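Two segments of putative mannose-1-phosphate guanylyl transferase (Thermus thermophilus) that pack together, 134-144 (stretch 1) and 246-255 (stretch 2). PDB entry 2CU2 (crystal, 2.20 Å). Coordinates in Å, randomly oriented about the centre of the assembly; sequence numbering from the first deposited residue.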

# COMPACT_ATOMS: atom_id res chain seq x y z
N VAL A 134 31.79 34.58 -9.28
CA VAL A 134 30.56 33.82 -9.08
C VAL A 134 30.66 33.00 -7.79
O VAL A 134 31.67 32.37 -7.50
CB VAL A 134 30.35 32.90 -10.28
CG1 VAL A 134 31.32 31.72 -10.20
CG2 VAL A 134 28.93 32.37 -10.29
N VAL A 135 29.64 33.03 -6.93
CA VAL A 135 29.71 32.33 -5.65
C VAL A 135 28.79 31.11 -5.59
O VAL A 135 27.63 31.17 -6.01
CB VAL A 135 29.34 33.28 -4.48
CG1 VAL A 135 29.67 32.63 -3.13
CG2 VAL A 135 30.08 34.61 -4.62
N ALA A 136 29.30 30.01 -5.04
CA ALA A 136 28.53 28.78 -4.91
C ALA A 136 28.40 28.36 -3.45
O ALA A 136 29.17 28.81 -2.59
CB ALA A 136 29.18 27.66 -5.72
N LEU A 137 27.41 27.51 -3.18
CA LEU A 137 27.15 27.01 -1.83
C LEU A 137 27.65 25.58 -1.74
O LEU A 137 27.31 24.74 -2.57
CB LEU A 137 25.64 27.03 -1.52
CG LEU A 137 25.16 26.28 -0.26
CD1 LEU A 137 25.61 27.01 1.00
CD2 LEU A 137 23.63 26.18 -0.29
N GLY A 138 28.45 25.32 -0.72
CA GLY A 138 28.99 23.99 -0.51
C GLY A 138 28.52 23.40 0.81
O GLY A 138 28.16 24.13 1.73
N LEU A 139 28.51 22.08 0.90
CA LEU A 139 28.09 21.39 2.11
C LEU A 139 28.99 20.19 2.35
O LEU A 139 29.28 19.44 1.42
CB LEU A 139 26.64 20.96 1.98
CG LEU A 139 25.74 22.19 1.82
CD1 LEU A 139 24.59 21.90 0.91
CD2 LEU A 139 25.28 22.67 3.19
N ARG A 140 29.45 20.04 3.59
CA ARG A 140 30.30 18.92 3.96
C ARG A 140 29.50 17.64 3.72
O ARG A 140 28.41 17.47 4.26
CB ARG A 140 30.69 19.02 5.44
CG ARG A 140 31.65 20.14 5.79
CD ARG A 140 33.03 19.93 5.16
NE ARG A 140 33.95 21.00 5.51
CZ ARG A 140 35.15 21.17 4.97
NH1 ARG A 140 35.60 20.32 4.05
NH2 ARG A 140 35.91 22.18 5.35
N PRO A 141 30.04 16.72 2.90
CA PRO A 141 29.36 15.45 2.60
C PRO A 141 29.22 14.54 3.82
O PRO A 141 30.14 14.45 4.63
CB PRO A 141 30.25 14.82 1.53
CG PRO A 141 31.01 15.98 0.96
CD PRO A 141 31.30 16.82 2.16
N THR A 142 28.09 13.86 3.95
CA THR A 142 27.88 12.95 5.07
C THR A 142 27.91 11.51 4.57
O THR A 142 27.89 10.57 5.36
CB THR A 142 26.53 13.20 5.78
OG1 THR A 142 25.47 13.23 4.82
CG2 THR A 142 26.57 14.52 6.53
N ARG A 143 27.98 11.35 3.25
CA ARG A 143 28.01 10.03 2.62
C ARG A 143 28.53 10.17 1.18
O ARG A 143 28.41 11.23 0.57
CB ARG A 143 26.61 9.42 2.59
CG ARG A 143 25.65 10.22 1.72
CD ARG A 143 24.26 9.59 1.62
NE ARG A 143 23.46 10.30 0.63
CZ ARG A 143 22.97 11.53 0.79
NH1 ARG A 143 23.19 12.20 1.92
NH2 ARG A 143 22.28 12.10 -0.19
N PRO A 144 29.09 9.09 0.62
CA PRO A 144 29.62 9.10 -0.74
C PRO A 144 28.47 9.11 -1.75
O PRO A 144 28.28 8.14 -2.48
CB PRO A 144 30.43 7.81 -0.83
CG PRO A 144 29.76 6.85 0.16
CD PRO A 144 29.23 7.75 1.22
N VAL A 246 33.40 29.96 -2.75
CA VAL A 246 32.45 29.03 -2.14
C VAL A 246 32.25 29.31 -0.65
O VAL A 246 33.19 29.44 0.12
CB VAL A 246 32.99 27.61 -2.34
CG1 VAL A 246 32.00 26.59 -1.79
CG2 VAL A 246 33.22 27.34 -3.82
N VAL A 247 30.97 29.35 -0.28
CA VAL A 247 30.54 29.44 1.11
C VAL A 247 30.01 28.10 1.63
O VAL A 247 29.17 27.45 1.02
CB VAL A 247 29.45 30.51 1.20
CG1 VAL A 247 28.96 30.63 2.64
CG2 VAL A 247 30.00 31.85 0.75
N LEU A 248 30.56 27.68 2.78
CA LEU A 248 30.13 26.41 3.35
C LEU A 248 28.91 26.58 4.26
O LEU A 248 28.94 27.28 5.27
CB LEU A 248 31.30 25.83 4.16
CG LEU A 248 32.42 25.28 3.27
CD1 LEU A 248 33.42 24.44 4.06
CD2 LEU A 248 31.90 24.38 2.15
N GLY A 249 27.80 25.95 3.85
CA GLY A 249 26.62 25.94 4.70
C GLY A 249 26.68 24.79 5.71
O GLY A 249 27.08 23.68 5.40
N ARG A 250 26.30 25.09 6.97
CA ARG A 250 26.41 24.08 8.01
C ARG A 250 25.04 23.61 8.50
O ARG A 250 24.92 22.90 9.50
CB ARG A 250 27.21 24.67 9.17
CG ARG A 250 28.52 25.30 8.71
CD ARG A 250 29.58 25.26 9.82
NE ARG A 250 30.85 25.82 9.34
CZ ARG A 250 31.63 25.03 8.58
NH1 ARG A 250 31.23 23.80 8.28
NH2 ARG A 250 32.79 25.49 8.12
N PHE A 251 23.99 24.01 7.77
CA PHE A 251 22.67 23.45 8.05
C PHE A 251 22.45 22.10 7.37
O PHE A 251 23.10 21.77 6.38
CB PHE A 251 21.63 24.46 7.56
CG PHE A 251 21.98 24.90 6.17
CD1 PHE A 251 21.67 24.08 5.09
CD2 PHE A 251 22.62 26.11 5.96
CE1 PHE A 251 22.01 24.47 3.80
CE2 PHE A 251 22.95 26.50 4.67
CZ PHE A 251 22.65 25.68 3.59
N PRO A 252 21.54 21.30 7.95
CA PRO A 252 21.14 20.05 7.34
C PRO A 252 20.57 20.29 5.94
O PRO A 252 19.81 21.22 5.69
CB PRO A 252 20.08 19.41 8.24
CG PRO A 252 20.26 20.07 9.61
CD PRO A 252 20.83 21.51 9.21
N TRP A 253 21.00 19.43 5.00
CA TRP A 253 20.60 19.66 3.62
C TRP A 253 20.53 18.36 2.81
O TRP A 253 21.39 17.50 2.85
CB TRP A 253 21.62 20.61 2.98
CG TRP A 253 21.36 20.75 1.53
CD1 TRP A 253 20.52 21.70 0.91
CD2 TRP A 253 21.95 19.97 0.47
NE1 TRP A 253 20.53 21.60 -0.44
CE2 TRP A 253 21.46 20.48 -0.75
CE3 TRP A 253 22.85 18.91 0.45
CZ2 TRP A 253 21.86 19.92 -1.95
CZ3 TRP A 253 23.26 18.35 -0.75
CH2 TRP A 253 22.76 18.86 -1.96
N ASP A 254 19.40 18.23 2.07
CA ASP A 254 19.23 17.08 1.19
C ASP A 254 18.46 17.49 -0.07
O ASP A 254 17.57 18.33 -0.04
CB ASP A 254 18.44 16.01 1.94
CG ASP A 254 18.81 14.63 1.43
OD1 ASP A 254 18.42 14.31 0.30
OD2 ASP A 254 19.47 13.88 2.15
N ASP A 255 18.86 16.91 -1.22
CA ASP A 255 18.16 17.28 -2.44
C ASP A 255 16.79 16.59 -2.55
O ASP A 255 15.96 16.92 -3.39
CB ASP A 255 19.05 16.95 -3.65
CG ASP A 255 18.99 15.46 -3.99
OD1 ASP A 255 19.17 15.14 -5.17
OD2 ASP A 255 18.81 14.65 -3.09
O HOH W 1 34.46 23.24 7.71
O HOH W 2 28.52 21.65 5.95
O HOH W 3 21.97 14.79 2.01

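The two segments meet as neighbouring parallel β-strands, with Ala 136, Leu 137 and Gly 138 in register with Val 246, Val 247 and Leu 248. Three backbone hydrogen bonds hold them together: Val 247 N to Ala 136 O (3.0 Å), Gly 138 N to Val 247 O (2.8 Å) and Gly 249 N to Gly 138 O (2.8 Å). Val 247 thus uses both its amide and its carbonyl toward the first strand, as does Gly 138 toward the second.

Each segment has one glycine in the paired region, and each leaves a hollow that side chains fill. On the face that carries Ala 136, Val 246 and Leu 248, Gly 138 presents only backbone. Val 246 CG1 lies 3.9 Å from Gly 138 N, and Leu 248, the partner of Gly 138 in the register, brings CD2 to 4.3 Å from Leu 139 N. A CB on Gly 138 would stand about 3.1 Å from Leu 248 CD2 and 3.2 Å from Val 246 CG1, tighter than carbon-carbon contact allows, so the two methyls already take up part of the space it would need.

The other face repeats the pattern with the strands exchanged. Here the hollow is at Gly 249, flanked by Leu 137 and Leu 139. Leu 137 CD1 comes within 3.7 Å of Gly 249 N, and Leu 139 CD2 within 3.0 Å of Gly 249 O, a very close approach. The ring of Phe 251 folds back into the same space: a CB on Gly 249 would clash with Phe 251 CE2, at 2.6 Å. Leu 137 CD2 meets the edge of this ring, 4.0 Å from Phe 251 CZ, while Leu 139 CD2 lies 3.8 Å from Phe 251 CE1.

Leu 139 has more of its surface covered by the other segment than any other residue. While CD2 occupies the space beside Gly 249 and Phe 251, its other methyl sits over the face of the indole, with Leu 139 CD1 3.3 Å from Trp 253 CD2 in a CH-pi contact.

Beyond the strand pairing, three waters bridge polar groups of the two segments. One molecule accepts from Arg 140 NH2 (3.0 Å) and Arg 250 NH2 (2.8 Å), joining two like-charged groups, while Leu 248 CD1 covers one face of the Arg 140 guanidinium. Another links Arg 140 N to Gly 249 O. Arg 143 NH2 and Asp 254 OD2, 4.1 Å apart, are too distant for a salt bridge; a third water connects Arg 143 NH1 with Asp 254 OD2 and Trp 253 O.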